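PDB 3E07: protein spaetzle C-106 from Drosophila melanogaster, which binds and activates the Toll receptor as a disulfide-linked homodimer, inducing antifungal defence and setting dorsal-ventral polarity in the embryo. Local coordinates for the interface of chains A and B. Residues are numbered along the deposited sequence; one frame, centred on the assembly and turned at random. Chains: chain A/B, Protein spaetzle.

Contact 1 and contact 2 lie about 31 Å apart, measured between the centres of their C-alpha atoms, and are two-fold related parts of one homodimer interface with the chains exchanged. Both pair the residues leading into strand 39-47 of one subunit with strand 76-80 of the other, and Glu37, Tyr38, Ala78 and Ser79 appear in each. Contact 1 includes B:Lys81 and a bridging water; contact 2 includes the beta bridge and strand 86-89. Together they tie the strand 76-80/86-89 hairpin of each subunit to its partner, complementing the interchain disulfide of this cystine-knot cytokine.

Contact 1: the interface of chains A and B. Residues chain A 37-38; chain B 78-81.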
ATOM      1  N   GLU A  37      -6.157  24.850  13.133  1.00 99.01           N
ATOM      2  CA  GLU A  37      -5.961  25.353  11.775  1.00 85.83           C
ATOM      3  C   GLU A  37      -5.101  24.371  10.998  1.00 79.14           C
ATOM      4  O   GLU A  37      -4.441  24.729  10.020  1.00 75.74           O
ATOM      5  CB  GLU A  37      -5.296  26.735  11.763  1.00 84.32           C
ATOM      6  CG  GLU A  37      -3.842  26.768  12.211  1.00 91.12           C
ATOM      7  CD  GLU A  37      -3.112  27.999  11.688  1.00110.08           C
ATOM      8  OE1 GLU A  37      -3.724  29.090  11.669  1.00114.86           O
ATOM      9  OE2 GLU A  37      -1.927  27.880  11.298  1.00115.21           O
ATOM     10  N   TYR A  38      -5.098  23.128  11.462  1.00 71.92           N
ATOM     11  CA  TYR A  38      -4.356  22.068  10.802  1.00 72.25           C
ATOM     12  C   TYR A  38      -5.307  21.406   9.808  1.00 61.76           C
ATOM     13  O   TYR A  38      -6.439  21.075  10.151  1.00 59.12           O
ATOM     14  CB  TYR A  38      -3.862  21.046  11.828  1.00 73.19           C
ATOM     15  CG  TYR A  38      -2.739  21.558  12.697  1.00 73.22           C
ATOM     16  CD1 TYR A  38      -1.475  20.972  12.646  1.00 66.20           C
ATOM     17  CD2 TYR A  38      -2.930  22.649  13.549  1.00 77.07           C
ATOM     18  CE1 TYR A  38      -0.421  21.459  13.420  1.00 68.52           C
ATOM     19  CE2 TYR A  38      -1.885  23.144  14.327  1.00 81.91           C
ATOM     20  CZ  TYR A  38      -0.631  22.546  14.255  1.00 82.49           C
ATOM     21  OH  TYR A  38       0.415  23.045  14.998  1.00 92.70           O
TER
ATOM     22  N   ALA B  78      -1.260  18.844   9.136  1.00 49.24           N
ATOM     23  CA  ALA B  78      -0.204  19.798   8.857  1.00 59.71           C
ATOM     24  C   ALA B  78      -0.668  21.249   8.863  1.00 54.98           C
ATOM     25  O   ALA B  78      -1.803  21.568   8.514  1.00 49.13           O
ATOM     26  CB  ALA B  78       0.454  19.457   7.518  1.00 46.41           C
ATOM     27  N   SER B  79       0.239  22.121   9.279  1.00 51.36           N
ATOM     28  CA  SER B  79      -0.028  23.537   9.332  1.00 54.57           C
ATOM     29  C   SER B  79       1.194  24.271   8.808  1.00 45.21           C
ATOM     30  O   SER B  79       2.333  23.934   9.144  1.00 49.94           O
ATOM     31  CB  SER B  79      -0.316  23.972  10.772  1.00 63.67           C
ATOM     32  OG  SER B  79      -0.642  25.348  10.831  1.00 65.65           O
ATOM     33  N   ILE B  80       0.947  25.258   7.959  1.00 44.10           N
ATOM     34  CA  ILE B  80       2.010  26.072   7.395  1.00 42.77           C
ATOM     35  C   ILE B  80       1.875  27.465   8.021  1.00 44.94           C
ATOM     36  O   ILE B  80       0.869  28.145   7.829  1.00 43.16           O
ATOM     37  CB  ILE B  80       1.884  26.149   5.860  1.00 41.24           C
ATOM     38  CG1 ILE B  80       1.987  24.736   5.270  1.00 41.11           C
ATOM     39  CG2 ILE B  80       2.970  27.069   5.291  1.00 39.92           C
ATOM     40  CD1 ILE B  80       1.705  24.660   3.797  1.00 40.15           C
ATOM     41  N   LYS B  81       2.883  27.872   8.785  1.00 43.25           N
ATOM     42  CA  LYS B  81       2.854  29.166   9.453  1.00 43.69           C
ATOM     43  C   LYS B  81       3.076  30.354   8.517  1.00 48.71           C
ATOM     44  O   LYS B  81       3.324  30.178   7.315  1.00 44.61           O
ATOM     45  CB  LYS B  81       3.887  29.176  10.580  1.00 44.55           C
ATOM     46  CG  LYS B  81       3.626  28.095  11.613  1.00 51.60           C
ATOM     47  CD  LYS B  81       2.213  28.225  12.168  1.00 63.66           C
ATOM     48  CE  LYS B  81       1.858  27.058  13.067  1.00 73.39           C
ATOM     49  NZ  LYS B  81       1.897  25.773  12.320  1.00 75.71           N
TER
HETATM   50  O   HOH W   1      -1.930  26.141   8.451  1.00 45.24           O
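The ring of A:Tyr38 receives the beta-carbon of B:Ser79 on one face: CB stands 3.5 Å above the plane over the ring centre, a CH-pi contact nearly equidistant from all the ring carbons. At the root of the side chain, A:Tyr38 CB passes the backbone carbonyl O of B:Ala78. At the phenol end, the amino group of B:Lys81 comes near without bonding, its NZ 4.1 Å from A:Tyr38 OH. The hydroxyl of B:Ser79, anti to its own backbone N (chi1 -177°), runs alongside the ring face toward A:Glu37, where OG makes a hydrogen bond of 2.9 Å to the carboxylate oxygen OE2. With CG between the backbone N and carbonyl carbon (chi1 69°), the glutamate chain runs extended beyond CG to reach it. B:Lys81, in the turn past strand 76-80, folds back toward it and gives a weak hydrogen bond from NZ to B:Ser79 OG. Its NZ remains 4.5 Å from A:Glu37 OE2, a separation at which opposite charges may still attract. A water bridges the two chains: it lies 2.8 Å from B:Ser79 OG and 3.0 Å from the backbone N of B:Ile80, and makes a longer link of 3.3 Å to the carbonyl O of A:Glu37. The serine hydroxyl is thus shared between carboxylate and water, and weakly with the lysine. In the fold, the loop before strand 39-47 of chain A lies against strand 76-80 of chain B where its hairpin turn begins.

Contact 2: the interface of chains A and B. Residues chain A 76-79, 87, 89; chain B 37-39.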
ATOM      1  N   THR A  76     -14.580   3.481   2.801  1.00 46.25           N
ATOM      2  CA  THR A  76     -15.526   2.372   2.791  1.00 45.25           C
ATOM      3  C   THR A  76     -16.582   2.478   3.887  1.00 47.33           C
ATOM      4  O   THR A  76     -16.285   2.309   5.074  1.00 48.27           O
ATOM      5  CB  THR A  76     -14.799   1.032   2.968  1.00 43.50           C
ATOM      6  OG1 THR A  76     -13.717   0.945   2.030  1.00 41.86           O
ATOM      7  CG2 THR A  76     -15.765  -0.114   2.738  1.00 41.96           C
ATOM      8  N   LEU A  77     -17.816   2.748   3.477  1.00 45.81           N
ATOM      9  CA  LEU A  77     -18.926   2.882   4.409  1.00 46.86           C
ATOM     10  C   LEU A  77     -19.765   1.619   4.378  1.00 46.99           C
ATOM     11  O   LEU A  77     -20.204   1.165   3.315  1.00 44.04           O
ATOM     12  CB  LEU A  77     -19.779   4.092   4.028  1.00 50.05           C
ATOM     13  CG  LEU A  77     -18.973   5.393   3.947  1.00 54.37           C
ATOM     14  CD1 LEU A  77     -19.856   6.528   3.453  1.00 56.06           C
ATOM     15  CD2 LEU A  77     -18.392   5.704   5.320  1.00 51.79           C
ATOM     16  N   ALA A  78     -19.983   1.038   5.545  1.00 45.64           N
ATOM     17  CA  ALA A  78     -20.764  -0.182   5.605  1.00 48.86           C
ATOM     18  C   ALA A  78     -21.952  -0.075   6.551  1.00 54.67           C
ATOM     19  O   ALA A  78     -21.902   0.607   7.577  1.00 52.45           O
ATOM     20  CB  ALA A  78     -19.866  -1.346   6.006  1.00 43.14           C
ATOM     21  N   SER A  79     -23.027  -0.752   6.177  1.00 53.88           N
ATOM     22  CA  SER A  79     -24.240  -0.775   6.969  1.00 50.85           C
ATOM     23  C   SER A  79     -24.838  -2.181   6.920  1.00 44.99           C
ATOM     24  O   SER A  79     -25.014  -2.764   5.848  1.00 43.83           O
ATOM     25  CB  SER A  79     -25.241   0.249   6.429  1.00 64.32           C
ATOM     26  OG  SER A  79     -26.453   0.232   7.166  1.00 72.34           O
ATOM     27  N   ASP A  87     -24.777  -3.620   3.291  1.00 65.03           N
ATOM     28  CA  ASP A  87     -24.902  -2.578   2.288  1.00 63.32           C
ATOM     29  C   ASP A  87     -23.604  -1.776   2.283  1.00 52.48           C
ATOM     30  O   ASP A  87     -23.269  -1.114   3.268  1.00 46.05           O
ATOM     31  CB  ASP A  87     -26.083  -1.676   2.645  1.00 83.20           C
ATOM     32  CG  ASP A  87     -26.465  -0.735   1.522  1.00100.60           C
ATOM     33  OD1 ASP A  87     -27.439   0.028   1.703  1.00108.13           O
ATOM     34  OD2 ASP A  87     -25.801  -0.758   0.460  1.00102.00           O
ATOM     35  N   VAL A  89     -21.026   1.173   0.597  1.00 48.37           N
ATOM     36  CA  VAL A  89     -20.924   2.376  -0.204  1.00 45.36           C
ATOM     37  C   VAL A  89     -19.444   2.750  -0.309  1.00 44.17           C
ATOM     38  O   VAL A  89     -18.759   2.929   0.699  1.00 44.52           O
ATOM     39  CB  VAL A  89     -21.703   3.550   0.417  1.00 54.30           C
ATOM     40  CG1 VAL A  89     -21.408   4.834  -0.351  1.00 52.19           C
ATOM     41  CG2 VAL A  89     -23.188   3.255   0.384  1.00 47.00           C
TER
ATOM     42  N   GLU B  37     -26.402   6.899   7.924  1.00 89.28           N
ATOM     43  CA  GLU B  37     -26.589   5.767   8.827  1.00 95.68           C
ATOM     44  C   GLU B  37     -25.518   4.697   8.609  1.00 95.11           C
ATOM     45  O   GLU B  37     -25.757   3.514   8.854  1.00 96.41           O
ATOM     46  CB  GLU B  37     -27.970   5.142   8.610  1.00104.47           C
ATOM     47  CG  GLU B  37     -28.185   4.576   7.209  1.00109.30           C
ATOM     48  CD  GLU B  37     -29.152   3.399   7.187  1.00116.15           C
ATOM     49  OE1 GLU B  37     -29.369   2.825   6.097  1.00119.10           O
ATOM     50  OE2 GLU B  37     -29.694   3.042   8.255  1.00118.42           O
ATOM     51  N   TYR B  38     -24.342   5.115   8.153  1.00 91.24           N
ATOM     52  CA  TYR B  38     -23.252   4.180   7.887  1.00 74.81           C
ATOM     53  C   TYR B  38     -22.035   4.339   8.784  1.00 67.34           C
ATOM     54  O   TYR B  38     -21.807   5.395   9.370  1.00 69.51           O
ATOM     55  CB  TYR B  38     -22.788   4.302   6.434  1.00 72.19           C
ATOM     56  CG  TYR B  38     -23.763   3.781   5.415  1.00 74.48           C
ATOM     57  CD1 TYR B  38     -24.974   4.434   5.180  1.00 79.29           C
ATOM     58  CD2 TYR B  38     -23.474   2.635   4.675  1.00 77.42           C
ATOM     59  CE1 TYR B  38     -25.874   3.960   4.227  1.00 75.80           C
ATOM     60  CE2 TYR B  38     -24.366   2.150   3.722  1.00 75.97           C
ATOM     61  CZ  TYR B  38     -25.560   2.819   3.503  1.00 69.55           C
ATOM     62  OH  TYR B  38     -26.426   2.362   2.548  1.00 64.80           O
ATOM     63  N   LYS B  39     -21.257   3.266   8.872  1.00 67.36           N
ATOM     64  CA  LYS B  39     -20.029   3.249   9.656  1.00 68.97           C
ATOM     65  C   LYS B  39     -18.875   3.329   8.665  1.00 60.70           C
ATOM     66  O   LYS B  39     -18.950   2.754   7.578  1.00 59.32           O
ATOM     67  CB  LYS B  39     -19.904   1.942  10.451  1.00 73.58           C
ATOM     68  CG  LYS B  39     -20.821   1.802  11.654  1.00 84.92           C
ATOM     69  CD  LYS B  39     -20.462   2.787  12.757  1.00 90.47           C
ATOM     70  CE  LYS B  39     -21.210   4.097  12.592  1.00 89.43           C
ATOM     71  NZ  LYS B  39     -22.683   3.884  12.666  1.00 89.24           N
TER
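B:Tyr38, with 93 Å² hidden by the partner, lies across strands 76-80 and 86-89 of chain A and meets both. A:Ser79, second with 43 Å², sets its beta-carbon over one face of the ring, 3.3 Å above the plane and displaced toward the rim at CD2 and CE2, a CH-pi contact. Over the opposite face comes a methyl group of A:Val89, whose CG2 is 3.7 Å from B:Tyr38 CE2, with the two side chains at about a right angle; serine and valine thus clasp that rim of the ring between them. A:Leu77 lies nearer the root of the ring, its CB 3.9 Å from B:Tyr38 CB, and the backbone of A:Ala78 runs past the ring's edge, with its N in the ring plane. The aromatic group is therefore held by side chains and backbone of a two-stranded hairpin, from root to tip.

B:Lys39, hiding 35 Å², contributes mainly through its backbone. It pairs with A:Ala78 in an antiparallel beta bridge: A:Ala78 N donates to B:Lys39 O at 2.9 Å, and B:Lys39 N returns a bond to A:Ala78 O at 3.0 Å. This pair extends strand 76-80 of chain A with the start of strand 39-47 of chain B and fixes the backbone from which B:Tyr38 projects. The CG of B:Tyr38 lies anti to the carbonyl carbon (chi1 -70°), beside the backbone N, directing the ring across the hairpin toward A:Asp87. There the phenol donates a hydrogen bond of 2.7 Å from B:Tyr38 OH to A:Asp87 OD1, reaching this oxygen from above the carboxylate plane, with the carboxylate and ring planes 66° apart.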